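Local coordinates for protein fimbrium subunit Fim1C (Bacteroides vulgatus, PDB 4QB7) that is probably a component of the tip of the fimbrium, a filamentous cell-surface appendage that mediates adhesion and biofilm formation, at residues F43-S48 / T92-A97; L168-N173 / A267-P272; G322-Y327 / N343-T348. All coordinates share one frame; numbering follows the deposited sequence.

Contact 1 of 3, residues F43-S48 / T92-A97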
ATOM      1  N   PHE A  43       3.940  11.083 -17.511  1.00 45.63           N
ATOM      2  CA  PHE A  43       5.083  11.953 -17.750  1.00 45.24           C
ATOM      3  C   PHE A  43       5.722  11.463 -19.015  1.00 47.21           C
ATOM      4  O   PHE A  43       5.877  10.255 -19.173  1.00 46.79           O
ATOM      5  CB  PHE A  43       6.095  11.924 -16.612  1.00 47.75           C
ATOM      6  CG  PHE A  43       5.644  12.491 -15.290  1.00 51.36           C
ATOM      7  CD1 PHE A  43       5.044  11.673 -14.333  1.00 56.85           C
ATOM      8  CD2 PHE A  43       5.936  13.806 -14.946  1.00 54.21           C
ATOM      9  CE1 PHE A  43       4.692  12.182 -13.072  1.00 58.59           C
ATOM     10  CE2 PHE A  43       5.566  14.322 -13.701  1.00 58.41           C
ATOM     11  CZ  PHE A  43       4.951  13.508 -12.770  1.00 57.79           C
ATOM     12  N   ALA A  44       6.061  12.356 -19.943  1.00 43.47           N
ATOM     13  CA  ALA A  44       6.730  11.963 -21.173  1.00 42.07           C
ATOM     14  C   ALA A  44       7.824  12.965 -21.509  1.00 46.80           C
ATOM     15  O   ALA A  44       7.607  14.175 -21.497  1.00 46.63           O
ATOM     16  CB  ALA A  44       5.740  11.815 -22.308  1.00 42.46           C
ATOM     17  N   TYR A  45       9.020  12.437 -21.774  1.00 43.18           N
ATOM     18  CA  TYR A  45      10.241  13.184 -22.059  1.00 42.01           C
ATOM     19  C   TYR A  45      10.738  12.870 -23.461  1.00 46.45           C
ATOM     20  O   TYR A  45      11.171  11.752 -23.751  1.00 46.70           O
ATOM     21  CB  TYR A  45      11.322  12.801 -21.023  1.00 41.81           C
ATOM     22  CG  TYR A  45      10.996  13.080 -19.570  1.00 41.50           C
ATOM     23  CD1 TYR A  45      10.044  12.323 -18.886  1.00 42.50           C
ATOM     24  CD2 TYR A  45      11.729  14.003 -18.840  1.00 43.41           C
ATOM     25  CE1 TYR A  45       9.769  12.544 -17.534  1.00 38.86           C
ATOM     26  CE2 TYR A  45      11.483  14.210 -17.479  1.00 44.87           C
ATOM     27  CZ  TYR A  45      10.471  13.511 -16.846  1.00 46.66           C
ATOM     28  OH  TYR A  45      10.208  13.736 -15.521  1.00 52.35           O
ATOM     29  N   GLN A  46      10.673  13.846 -24.335  1.00 43.55           N
ATOM     30  CA  GLN A  46      11.179  13.682 -25.693  1.00 43.24           C
ATOM     31  C   GLN A  46      12.694  14.007 -25.741  1.00 46.35           C
ATOM     32  O   GLN A  46      13.125  15.078 -25.293  1.00 44.08           O
ATOM     33  CB  GLN A  46      10.394  14.541 -26.692  1.00 44.24           C
ATOM     34  CG  GLN A  46      10.761  14.219 -28.124  1.00 49.46           C
ATOM     35  CD  GLN A  46      10.056  15.119 -29.073  1.00 63.48           C
ATOM     36  OE1 GLN A  46       9.235  14.682 -29.874  1.00 65.07           O
ATOM     37  NE2 GLN A  46      10.355  16.402 -28.991  1.00 57.59           N
ATOM     38  N   THR A  47      13.483  13.047 -26.249  1.00 42.74           N
ATOM     39  CA  THR A  47      14.928  13.151 -26.416  1.00 42.91           C
ATOM     40  C   THR A  47      15.261  12.968 -27.895  1.00 49.82           C
ATOM     41  O   THR A  47      14.394  12.624 -28.707  1.00 51.09           O
ATOM     42  CB  THR A  47      15.691  12.085 -25.567  1.00 46.67           C
ATOM     43  OG1 THR A  47      15.653  10.814 -26.222  1.00 46.29           O
ATOM     44  CG2 THR A  47      15.230  11.982 -24.115  1.00 39.87           C
ATOM     45  N   SER A  48      16.537  13.092 -28.235  1.00 46.42           N
ATOM     46  CA  SER A  48      16.997  12.756 -29.574  1.00 45.24           C
ATOM     47  C   SER A  48      17.154  11.218 -29.645  1.00 48.61           C
ATOM     48  O   SER A  48      16.952  10.528 -28.642  1.00 47.81           O
ATOM     49  CB  SER A  48      18.320  13.459 -29.870  1.00 46.82           C
ATOM     50  OG  SER A  48      19.424  12.807 -29.263  1.00 47.60           O
ATOM     51  N   THR A  92      10.344   8.949 -23.704  1.00 42.59           N
ATOM     52  CA  THR A  92      10.423   8.151 -22.494  1.00 41.09           C
ATOM     53  C   THR A  92       9.210   8.490 -21.634  1.00 44.64           C
ATOM     54  O   THR A  92       8.914   9.666 -21.371  1.00 44.55           O
ATOM     55  CB  THR A  92      11.769   8.348 -21.778  1.00 40.53           C
ATOM     56  OG1 THR A  92      12.735   7.608 -22.497  1.00 42.35           O
ATOM     57  CG2 THR A  92      11.763   7.809 -20.351  1.00 34.53           C
ATOM     58  N   PHE A  93       8.517   7.437 -21.194  1.00 39.50           N
ATOM     59  CA  PHE A  93       7.312   7.550 -20.399  1.00 37.44           C
ATOM     60  C   PHE A  93       7.531   7.038 -18.990  1.00 43.02           C
ATOM     61  O   PHE A  93       8.386   6.182 -18.746  1.00 41.74           O
ATOM     62  CB  PHE A  93       6.157   6.779 -21.078  1.00 37.59           C
ATOM     63  CG  PHE A  93       5.815   7.267 -22.471  1.00 38.01           C
ATOM     64  CD1 PHE A  93       6.499   6.784 -23.584  1.00 39.52           C
ATOM     65  CD2 PHE A  93       4.812   8.212 -22.671  1.00 39.49           C
ATOM     66  CE1 PHE A  93       6.203   7.260 -24.868  1.00 40.44           C
ATOM     67  CE2 PHE A  93       4.514   8.681 -23.953  1.00 42.09           C
ATOM     68  CZ  PHE A  93       5.199   8.189 -25.047  1.00 39.58           C
ATOM     69  N   PHE A  94       6.752   7.614 -18.061  1.00 40.98           N
ATOM     70  CA  PHE A  94       6.581   7.261 -16.650  1.00 40.42           C
ATOM     71  C   PHE A  94       5.106   7.435 -16.342  1.00 42.90           C
ATOM     72  O   PHE A  94       4.435   8.241 -16.995  1.00 42.45           O
ATOM     73  CB  PHE A  94       7.454   8.126 -15.711  1.00 41.94           C
ATOM     74  CG  PHE A  94       8.930   8.054 -15.995  1.00 42.61           C
ATOM     75  CD1 PHE A  94       9.702   7.012 -15.488  1.00 43.78           C
ATOM     76  CD2 PHE A  94       9.550   9.019 -16.781  1.00 43.33           C
ATOM     77  CE1 PHE A  94      11.071   6.946 -15.763  1.00 44.16           C
ATOM     78  CE2 PHE A  94      10.924   8.960 -17.041  1.00 44.53           C
ATOM     79  CZ  PHE A  94      11.667   7.913 -16.548  1.00 42.06           C
ATOM     80  N   ALA A  95       4.594   6.711 -15.359  1.00 37.66           N
ATOM     81  CA  ALA A  95       3.190   6.829 -14.991  1.00 36.77           C
ATOM     82  C   ALA A  95       3.008   6.508 -13.519  1.00 41.57           C
ATOM     83  O   ALA A  95       3.826   5.783 -12.955  1.00 38.61           O
ATOM     84  CB  ALA A  95       2.344   5.896 -15.842  1.00 36.77           C
ATOM     85  N   TYR A  96       1.943   7.044 -12.908  1.00 40.15           N
ATOM     86  CA  TYR A  96       1.561   6.777 -11.514  1.00 40.58           C
ATOM     87  C   TYR A  96       0.023   6.712 -11.431  1.00 43.94           C
ATOM     88  O   TYR A  96      -0.692   7.186 -12.323  1.00 42.67           O
ATOM     89  CB  TYR A  96       2.137   7.855 -10.537  1.00 41.90           C
ATOM     90  CG  TYR A  96       1.367   9.155 -10.583  1.00 42.58           C
ATOM     91  CD1 TYR A  96       1.573  10.072 -11.609  1.00 44.08           C
ATOM     92  CD2 TYR A  96       0.335   9.411  -9.676  1.00 42.94           C
ATOM     93  CE1 TYR A  96       0.773  11.203 -11.741  1.00 43.74           C
ATOM     94  CE2 TYR A  96      -0.492  10.525  -9.817  1.00 43.49           C
ATOM     95  CZ  TYR A  96      -0.268  11.415 -10.856  1.00 46.97           C
ATOM     96  OH  TYR A  96      -1.039  12.541 -10.984  1.00 48.15           O
ATOM     97  N   ALA A  97      -0.478   6.158 -10.342  1.00 40.50           N
ATOM     98  CA  ALA A  97      -1.914   6.088 -10.082  1.00 39.85           C
ATOM     99  C   ALA A  97      -2.146   5.934  -8.580  1.00 43.00           C
ATOM    100  O   ALA A  97      -1.261   5.422  -7.883  1.00 39.65           O
ATOM    101  CB  ALA A  97      -2.582   4.968 -10.869  1.00 39.92           C
TER
HETATM  102  O   HOH W   1      13.888   8.935 -24.844  1.00 56.45           O

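Contact 2 of 3, residues L168-N173 / A267-P272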
ATOM      1  N   LEU A 168       4.235   0.502  -2.377  1.00 39.50           N
ATOM      2  CA  LEU A 168       4.039   0.559  -0.923  1.00 37.99           C
ATOM      3  C   LEU A 168       4.137  -0.861  -0.326  1.00 43.04           C
ATOM      4  O   LEU A 168       4.469  -1.815  -1.042  1.00 41.82           O
ATOM      5  CB  LEU A 168       2.639   1.163  -0.611  1.00 36.77           C
ATOM      6  CG  LEU A 168       2.336   2.571  -1.065  1.00 39.88           C
ATOM      7  CD1 LEU A 168       0.938   2.949  -0.694  1.00 39.11           C
ATOM      8  CD2 LEU A 168       3.303   3.567  -0.469  1.00 40.92           C
ATOM      9  N   THR A 169       3.862  -0.994   0.981  1.00 40.37           N
ATOM     10  CA  THR A 169       3.784  -2.288   1.637  1.00 40.03           C
ATOM     11  C   THR A 169       2.310  -2.516   2.000  1.00 42.39           C
ATOM     12  O   THR A 169       1.602  -1.573   2.397  1.00 42.05           O
ATOM     13  CB  THR A 169       4.756  -2.421   2.819  1.00 44.07           C
ATOM     14  OG1 THR A 169       4.823  -3.794   3.177  1.00 50.73           O
ATOM     15  CG2 THR A 169       4.362  -1.616   4.024  1.00 35.52           C
ATOM     16  N   GLN A 170       1.834  -3.739   1.809  1.00 36.95           N
ATOM     17  CA  GLN A 170       0.472  -4.065   2.204  1.00 35.66           C
ATOM     18  C   GLN A 170       0.437  -4.931   3.473  1.00 39.71           C
ATOM     19  O   GLN A 170       1.186  -5.908   3.557  1.00 39.93           O
ATOM     20  CB  GLN A 170      -0.272  -4.793   1.088  1.00 36.28           C
ATOM     21  CG  GLN A 170      -1.768  -4.820   1.354  1.00 37.57           C
ATOM     22  CD  GLN A 170      -2.523  -5.713   0.432  1.00 52.19           C
ATOM     23  OE1 GLN A 170      -3.383  -6.475   0.849  1.00 53.32           O
ATOM     24  NE2 GLN A 170      -2.269  -5.623  -0.844  1.00 45.01           N
ATOM     25  N   ILE A 171      -0.423  -4.569   4.449  1.00 35.23           N
ATOM     26  CA  ILE A 171      -0.738  -5.385   5.632  1.00 34.07           C
ATOM     27  C   ILE A 171      -2.080  -5.963   5.242  1.00 39.82           C
ATOM     28  O   ILE A 171      -3.105  -5.273   5.373  1.00 39.66           O
ATOM     29  CB  ILE A 171      -0.708  -4.663   7.016  1.00 36.28           C
ATOM     30  CG1 ILE A 171       0.614  -3.898   7.283  1.00 36.72           C
ATOM     31  CG2 ILE A 171      -1.023  -5.622   8.140  1.00 36.24           C
ATOM     32  CD1 ILE A 171       1.958  -4.589   6.760  1.00 40.16           C
ATOM     33  N   ALA A 172      -2.038  -7.129   4.543  1.00 37.08           N
ATOM     34  CA  ALA A 172      -3.226  -7.797   3.988  1.00 37.11           C
ATOM     35  C   ALA A 172      -4.191  -8.248   5.079  1.00 43.70           C
ATOM     36  O   ALA A 172      -5.406  -8.217   4.870  1.00 45.23           O
ATOM     37  CB  ALA A 172      -2.804  -8.988   3.159  1.00 37.92           C
ATOM     38  N   ASN A 173      -3.649  -8.680   6.233  1.00 39.08           N
ATOM     39  CA  ASN A 173      -4.435  -9.116   7.373  1.00 38.87           C
ATOM     40  C   ASN A 173      -3.587  -9.345   8.598  1.00 42.15           C
ATOM     41  O   ASN A 173      -2.373  -9.448   8.524  1.00 42.15           O
ATOM     42  CB  ASN A 173      -5.216 -10.405   7.061  1.00 41.03           C
ATOM     43  CG  ASN A 173      -6.656 -10.330   7.473  1.00 53.23           C
ATOM     44  OD1 ASN A 173      -6.981  -9.977   8.598  1.00 47.29           O
ATOM     45  ND2 ASN A 173      -7.554 -10.611   6.555  1.00 46.72           N
ATOM     46  N   ALA A 267      -7.480  -3.573   3.641  1.00 40.63           N
ATOM     47  CA  ALA A 267      -6.044  -3.747   3.891  1.00 39.34           C
ATOM     48  C   ALA A 267      -5.394  -2.390   4.160  1.00 43.53           C
ATOM     49  O   ALA A 267      -5.984  -1.357   3.851  1.00 43.09           O
ATOM     50  CB  ALA A 267      -5.375  -4.424   2.711  1.00 39.99           C
ATOM     51  N   LEU A 268      -4.190  -2.392   4.747  1.00 39.80           N
ATOM     52  CA  LEU A 268      -3.430  -1.177   5.062  1.00 37.95           C
ATOM     53  C   LEU A 268      -2.290  -1.044   4.091  1.00 42.04           C
ATOM     54  O   LEU A 268      -1.660  -2.044   3.756  1.00 41.47           O
ATOM     55  CB  LEU A 268      -2.897  -1.228   6.507  1.00 36.90           C
ATOM     56  CG  LEU A 268      -3.910  -1.474   7.641  1.00 37.92           C
ATOM     57  CD1 LEU A 268      -3.200  -1.772   8.915  1.00 36.48           C
ATOM     58  CD2 LEU A 268      -4.823  -0.264   7.863  1.00 37.38           C
ATOM     59  N   TYR A 269      -2.024   0.181   3.618  1.00 40.29           N
ATOM     60  CA  TYR A 269      -0.963   0.471   2.636  1.00 39.19           C
ATOM     61  C   TYR A 269      -0.067   1.539   3.173  1.00 41.77           C
ATOM     62  O   TYR A 269      -0.463   2.703   3.246  1.00 40.97           O
ATOM     63  CB  TYR A 269      -1.544   0.904   1.264  1.00 40.15           C
ATOM     64  CG  TYR A 269      -2.699   0.061   0.785  1.00 41.34           C
ATOM     65  CD1 TYR A 269      -2.495  -1.229   0.308  1.00 42.81           C
ATOM     66  CD2 TYR A 269      -4.003   0.543   0.826  1.00 43.10           C
ATOM     67  CE1 TYR A 269      -3.560  -2.020  -0.125  1.00 43.36           C
ATOM     68  CE2 TYR A 269      -5.077  -0.232   0.369  1.00 44.09           C
ATOM     69  CZ  TYR A 269      -4.848  -1.518  -0.092  1.00 48.91           C
ATOM     70  OH  TYR A 269      -5.890  -2.312  -0.488  1.00 52.71           O
ATOM     71  N   PHE A 270       1.155   1.155   3.535  1.00 38.01           N
ATOM     72  CA  PHE A 270       2.126   2.075   4.138  1.00 37.12           C
ATOM     73  C   PHE A 270       3.336   2.320   3.261  1.00 40.86           C
ATOM     74  O   PHE A 270       3.663   1.453   2.453  1.00 39.53           O
ATOM     75  CB  PHE A 270       2.633   1.463   5.467  1.00 37.89           C
ATOM     76  CG  PHE A 270       1.668   1.498   6.623  1.00 38.16           C
ATOM     77  CD1 PHE A 270       1.509   2.652   7.380  1.00 41.22           C
ATOM     78  CD2 PHE A 270       0.928   0.376   6.966  1.00 39.12           C
ATOM     79  CE1 PHE A 270       0.605   2.685   8.448  1.00 41.96           C
ATOM     80  CE2 PHE A 270       0.055   0.400   8.059  1.00 41.27           C
ATOM     81  CZ  PHE A 270      -0.103   1.556   8.789  1.00 39.71           C
ATOM     82  N   ILE A 271       4.055   3.471   3.487  1.00 37.96           N
ATOM     83  CA  ILE A 271       5.366   3.746   2.900  1.00 37.47           C
ATOM     84  C   ILE A 271       6.255   2.626   3.502  1.00 44.86           C
ATOM     85  O   ILE A 271       6.195   2.391   4.726  1.00 44.80           O
ATOM     86  CB  ILE A 271       5.879   5.184   3.171  1.00 40.12           C
ATOM     87  CG1 ILE A 271       4.953   6.240   2.541  1.00 40.43           C
ATOM     88  CG2 ILE A 271       7.304   5.355   2.653  1.00 39.75           C
ATOM     89  CD1 ILE A 271       5.086   7.586   3.090  1.00 48.78           C
ATOM     90  N   PRO A 272       6.953   1.828   2.657  1.00 41.07           N
ATOM     91  CA  PRO A 272       7.711   0.686   3.199  1.00 40.61           C
ATOM     92  C   PRO A 272       8.882   1.101   4.094  1.00 47.50           C
ATOM     93  O   PRO A 272       9.296   2.273   4.095  1.00 50.76           O
ATOM     94  CB  PRO A 272       8.196  -0.036   1.933  1.00 41.68           C
ATOM     95  CG  PRO A 272       8.265   1.015   0.910  1.00 45.87           C
ATOM     96  CD  PRO A 272       7.126   1.940   1.192  1.00 41.33           C
TER

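Contact 3 of 3, residues G322-Y327 / N343-T348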
ATOM      1  N   GLY A 322       6.536  -3.633  -2.040  1.00 42.50           N
ATOM      2  CA  GLY A 322       5.979  -4.571  -3.002  1.00 42.05           C
ATOM      3  C   GLY A 322       5.645  -5.947  -2.464  1.00 48.45           C
ATOM      4  O   GLY A 322       5.514  -6.894  -3.250  1.00 50.26           O
ATOM      5  N   THR A 323       5.478  -6.063  -1.126  1.00 43.98           N
ATOM      6  CA  THR A 323       5.116  -7.299  -0.424  1.00 42.09           C
ATOM      7  C   THR A 323       3.769  -7.125   0.263  1.00 45.20           C
ATOM      8  O   THR A 323       3.486  -6.047   0.786  1.00 44.64           O
ATOM      9  CB  THR A 323       6.216  -7.664   0.587  1.00 42.89           C
ATOM     10  OG1 THR A 323       7.446  -7.810  -0.098  1.00 48.37           O
ATOM     11  CG2 THR A 323       5.956  -8.958   1.314  1.00 40.66           C
ATOM     12  N   LYS A 324       2.945  -8.189   0.248  1.00 42.88           N
ATOM     13  CA  LYS A 324       1.696  -8.339   1.008  1.00 42.79           C
ATOM     14  C   LYS A 324       2.044  -9.116   2.287  1.00 46.58           C
ATOM     15  O   LYS A 324       2.442 -10.278   2.184  1.00 47.15           O
ATOM     16  CB  LYS A 324       0.599  -9.107   0.220  1.00 44.64           C
ATOM     17  CG  LYS A 324       0.008  -8.386  -0.975  1.00 60.98           C
ATOM     18  CD  LYS A 324      -1.361  -8.951  -1.373  1.00 71.93           C
ATOM     19  CE  LYS A 324      -1.302 -10.082  -2.371  1.00 90.50           C
ATOM     20  NZ  LYS A 324      -2.631 -10.726  -2.532  1.00101.63           N
ATOM     21  N   HIS A 325       1.913  -8.503   3.476  1.00 41.97           N
ATOM     22  CA  HIS A 325       2.190  -9.202   4.746  1.00 40.57           C
ATOM     23  C   HIS A 325       0.905  -9.592   5.465  1.00 45.67           C
ATOM     24  O   HIS A 325      -0.014  -8.773   5.600  1.00 46.48           O
ATOM     25  CB  HIS A 325       3.047  -8.361   5.704  1.00 40.14           C
ATOM     26  CG  HIS A 325       4.405  -7.984   5.193  1.00 43.62           C
ATOM     27  ND1 HIS A 325       5.500  -8.805   5.385  1.00 45.80           N
ATOM     28  CD2 HIS A 325       4.823  -6.830   4.614  1.00 44.42           C
ATOM     29  CE1 HIS A 325       6.531  -8.155   4.869  1.00 45.04           C
ATOM     30  NE2 HIS A 325       6.175  -6.953   4.417  1.00 44.83           N
ATOM     31  N   THR A 326       0.835 -10.855   5.898  1.00 41.86           N
ATOM     32  CA  THR A 326      -0.243 -11.371   6.751  1.00 41.15           C
ATOM     33  C   THR A 326       0.412 -11.832   8.017  1.00 43.63           C
ATOM     34  O   THR A 326       1.251 -12.743   7.964  1.00 44.02           O
ATOM     35  CB  THR A 326      -1.063 -12.515   6.112  1.00 46.31           C
ATOM     36  OG1 THR A 326      -1.636 -12.099   4.872  1.00 45.97           O
ATOM     37  CG2 THR A 326      -2.141 -13.056   7.067  1.00 37.38           C
ATOM     38  N   TYR A 327       0.076 -11.207   9.146  1.00 38.62           N
ATOM     39  CA  TYR A 327       0.645 -11.638  10.426  1.00 37.09           C
ATOM     40  C   TYR A 327      -0.288 -12.610  11.101  1.00 41.84           C
ATOM     41  O   TYR A 327      -1.484 -12.324  11.236  1.00 42.08           O
ATOM     42  CB  TYR A 327       0.911 -10.458  11.350  1.00 37.03           C
ATOM     43  CG  TYR A 327       1.829  -9.404  10.789  1.00 37.28           C
ATOM     44  CD1 TYR A 327       3.174  -9.680  10.547  1.00 39.46           C
ATOM     45  CD2 TYR A 327       1.379  -8.104  10.573  1.00 37.35           C
ATOM     46  CE1 TYR A 327       4.026  -8.710  10.016  1.00 40.39           C
ATOM     47  CE2 TYR A 327       2.229  -7.118  10.063  1.00 38.34           C
ATOM     48  CZ  TYR A 327       3.549  -7.430   9.778  1.00 44.79           C
ATOM     49  OH  TYR A 327       4.401  -6.463   9.298  1.00 44.07           O
ATOM     50  N   ASN A 343       3.662 -14.020   7.176  1.00 46.81           N
ATOM     51  CA  ASN A 343       3.453 -14.727   5.920  1.00 47.75           C
ATOM     52  C   ASN A 343       3.494 -13.712   4.797  1.00 51.41           C
ATOM     53  O   ASN A 343       2.672 -12.785   4.775  1.00 53.26           O
ATOM     54  CB  ASN A 343       2.142 -15.505   5.946  1.00 50.08           C
ATOM     55  CG  ASN A 343       2.105 -16.555   7.025  1.00 62.25           C
ATOM     56  OD1 ASN A 343       1.112 -16.716   7.709  1.00 59.40           O
ATOM     57  ND2 ASN A 343       3.178 -17.302   7.199  1.00 54.51           N
HETATM   58  N   MSE A 344       4.481 -13.833   3.901  1.00 44.81           N
HETATM   59  CA  MSE A 344       4.642 -12.838   2.829  1.00 42.34           C
HETATM   60  C   MSE A 344       4.300 -13.382   1.441  1.00 49.33           C
HETATM   61  O   MSE A 344       4.485 -14.555   1.157  1.00 51.47           O
HETATM   62  CB  MSE A 344       6.078 -12.295   2.821  1.00 42.92           C
HETATM   63  CG  MSE A 344       6.562 -11.820   4.183  1.00 47.04           C
HETATM   64 SE   MSE A 344       8.435 -11.570   4.048  0.75 52.75          SE
HETATM   65  CE  MSE A 344       8.909 -11.546   5.739  1.00 50.79           C
ATOM     66  N   GLU A 345       3.812 -12.510   0.590  1.00 47.45           N
ATOM     67  CA  GLU A 345       3.449 -12.732  -0.815  1.00 48.92           C
ATOM     68  C   GLU A 345       3.950 -11.584  -1.632  1.00 56.18           C
ATOM     69  O   GLU A 345       4.011 -10.454  -1.140  1.00 56.37           O
ATOM     70  CB  GLU A 345       1.929 -12.769  -0.977  1.00 50.04           C
ATOM     71  CG  GLU A 345       1.304 -14.117  -1.254  1.00 68.95           C
ATOM     72  CD  GLU A 345      -0.206 -14.002  -1.378  1.00102.08           C
ATOM     73  OE1 GLU A 345      -0.889 -14.021  -0.328  1.00 98.61           O
ATOM     74  OE2 GLU A 345      -0.697 -13.805  -2.516  1.00 99.73           O
ATOM     75  N   GLY A 346       4.234 -11.843  -2.892  1.00 54.29           N
ATOM     76  CA  GLY A 346       4.578 -10.792  -3.829  1.00 53.17           C
ATOM     77  C   GLY A 346       3.302 -10.025  -4.092  1.00 55.96           C
ATOM     78  O   GLY A 346       2.229 -10.625  -4.242  1.00 54.05           O
ATOM     79  N   TRP A 347       3.385  -8.701  -4.044  1.00 54.40           N
ATOM     80  CA  TRP A 347       2.195  -7.906  -4.271  1.00 55.31           C
ATOM     81  C   TRP A 347       2.043  -7.677  -5.767  1.00 71.40           C
ATOM     82  O   TRP A 347       2.643  -6.739  -6.330  1.00 75.17           O
ATOM     83  CB  TRP A 347       2.271  -6.604  -3.485  1.00 51.32           C
ATOM     84  CG  TRP A 347       1.007  -5.806  -3.425  1.00 49.57           C
ATOM     85  CD1 TRP A 347      -0.187  -6.069  -4.032  1.00 51.91           C
ATOM     86  CD2 TRP A 347       0.846  -4.571  -2.739  1.00 48.27           C
ATOM     87  NE1 TRP A 347      -1.086  -5.064  -3.762  1.00 50.26           N
ATOM     88  CE2 TRP A 347      -0.476  -4.129  -2.970  1.00 51.36           C
ATOM     89  CE3 TRP A 347       1.711  -3.766  -1.981  1.00 48.92           C
ATOM     90  CZ2 TRP A 347      -0.970  -2.947  -2.422  1.00 50.27           C
ATOM     91  CZ3 TRP A 347       1.230  -2.578  -1.468  1.00 50.27           C
ATOM     92  CH2 TRP A 347      -0.097  -2.177  -1.692  1.00 50.56           C
ATOM     93  N   THR A 348       1.298  -8.611  -6.416  1.00 70.52           N
ATOM     94  CA  THR A 348       0.985  -8.658  -7.852  1.00100.08           C
ATOM     95  C   THR A 348      -0.444  -9.196  -8.036  1.00142.66           C
ATOM     96  O   THR A 348      -1.054  -9.695  -7.082  1.00107.51           O
ATOM     97  CB  THR A 348       2.017  -9.513  -8.632  1.00105.17           C
ATOM     98  OG1 THR A 348       2.183 -10.780  -7.990  1.00104.04           O
ATOM     99  CG2 THR A 348       3.373  -8.819  -8.813  1.00101.13           C
TER
HETATM  100  O   HOH W   2       0.012 -12.298   2.468  1.00 53.25           O

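Contact 1 of 3, residues F43-S48 / T92-A97
An antiparallel pairing of strands 40-47 and 90-97, in the mixed sheet of this fimbrillin-like protein, brings F43, A44 and Y45 against F94, F93 and T92. F43 and F94 form a hydrogen-bonded pair, with F43 N 2.9 Å from F94 O. Y45 and T92 form a second such pair, with Y45 N 2.8 Å from T92 O. A44 and F93 are the non-hydrogen-bonded pair between them.

F43, Y45, T92 and F94 send their side chains to one face of the sheet. There the rings of Y45 and F94 cross at about a right angle, their planes 87° apart. The touching atoms are Y45 CE1 and F94 CD2, 3.6 Å apart. F94 CG lies anti to the carbonyl carbon (chi1 -58°), which starts the ring off on the side where Y45 stands. The CD1 and CE1 side of Y45 reaches the edge of the F94 ring. F43 and F94 meet through their CB atoms, 4.1 Å apart. F43 CE1 is 4.0 Å from Y96 CD1, the two side chains crossing obliquely. On the other face, A44 CB rests against the F93 ring, 3.7 Å from CD2.

Past the paired residues, a water joins the strands. It donates to T47 OG1 at 2.9 Å and also bonds T92 OG1. T92 OG1 has a further partner in D150 N.

Much of the surrounding packing is apolar or aromatic. F93 packs on V160 and F162 of strand 159-178. F43 and Y96 lie on L113 of strand 111-113, while Y45 and F94 touch P122. At the T47 end, W52 of helix 52-55 meets T47 and T92, and its ring is edge-to-face with Y45.

Contact 2 of 3, residues L168-N173 / A267-P272
Q170 holds CG anti to its backbone N (chi1 -166°), while Y269 has CG anti to the carbonyl carbon (chi1 -44°). The two side chains then lie side by side and point the same way. Q170 CG is 3.6 Å from Y269 CE1. Beyond it the glutamine chain is extended, and NE2 comes to the ring edge, in the ring plane. The amide plane is turned 74° from the ring. On the other branch of the amide, OE1 lies 3.4 Å from the methyl CB of A267.

L168 comes in across Y269 at about a right angle. Its CD1 meets Y269 CB at 3.8 Å, and its CD2 faces the backbone of F270.

These side chains belong to an antiparallel pairing of strands 159-178 and 259-270, in the mixed sheet of this fimbrillin-like protein. T169 pairs with F270 and I171 with L268 as hydrogen-bonded pairs. T169 N to F270 O is 2.9 Å and nearly straight. I171 N reaches L268 O, also at 2.9 Å. Q170 and Y269 are the non-hydrogen-bonded pair between.

T169, I171, L268 and F270 share the other face, where the touching groups are mostly carbon. T169 turns its methyl CG2 to F270 CB, 3.8 Å away, and its hydroxyl OG1 bonds K320 O. I171 and L268 touch CB to CB at 4.1 Å. I171 CG1 approaches the F270 ring at its edge. F319 packs against both I171 and F270, and W215 of strand 214-217 touches L168, I271 and P272.

Contact 3 of 3, residues G322-Y327 / N343-T348
K324 and W347 form the tightly packed part of this contact. K324 lies on the first arm of the hairpin of strands 323-331 and 338-346, and W347 follows the end of the second. K324 CG sits over one face of the indole, 4.0 Å from the centroid of its five-membered ring, in a CH-pi contact. The two side chains cross at about a right angle. W347 CG is anti to its backbone N (chi1 -169°), which places it 3.7 Å from K324 CG. W347 N bonds G322 O at 2.9 Å, with the donor above the carbonyl plane. K324 N to E345 O is also 2.9 Å, and T326 and N343 bond each other in both directions.

Further along, H325 lies side by side with the selenomethionine M344. H325 ND1 is 3.4 Å from M344 CG. CG2 of T323, from the same strand as H325, lies over one face of the imidazole, offset toward the rim. ND1 bonds D342 and NE2 bonds K320 N, which fix the ring's rotation.

The side with N343, M344, E345 and G346 is open to solvent and looser. The salt bridge from K324 NZ to E345 OE2 is long, 3.6 Å. A water donates to K324 O and bonds T326 OG1; its bond to E345 OE1 is weak. An alanine in place of K324 would probably lose the CH-pi contact over the five-membered ring and leave E345 without this charged mate.

Strand 159-178 runs parallel to strand 323-331 on the side away from strand 338-346. Its Q170 touches K324, and its H166 stacks on the indole.

Overall arrangement
All three contacts reach one mixed sheet. Strand 159-178 joins contacts 2 and 3, and strand 141-143 lies between it and strand 90-97 of contact 1. Contacts 2 and 3 are neighbours, with centres 9 Å apart. Their backbones probably bond directly: Q170 O is 2.7 Å from H325 N, and A172 N is 2.8 Å from H325 O. W347 of contact 3 also packs on Q170 and Y269 of contact 2. Contact 1 stands apart. Its centre is about 27 Å from that of contact 2 and 29 Å from that of contact 3. A sulfate ion, probably from the crystallisation liquor, lies about 5 Å from the side chain of N343 in contact 3.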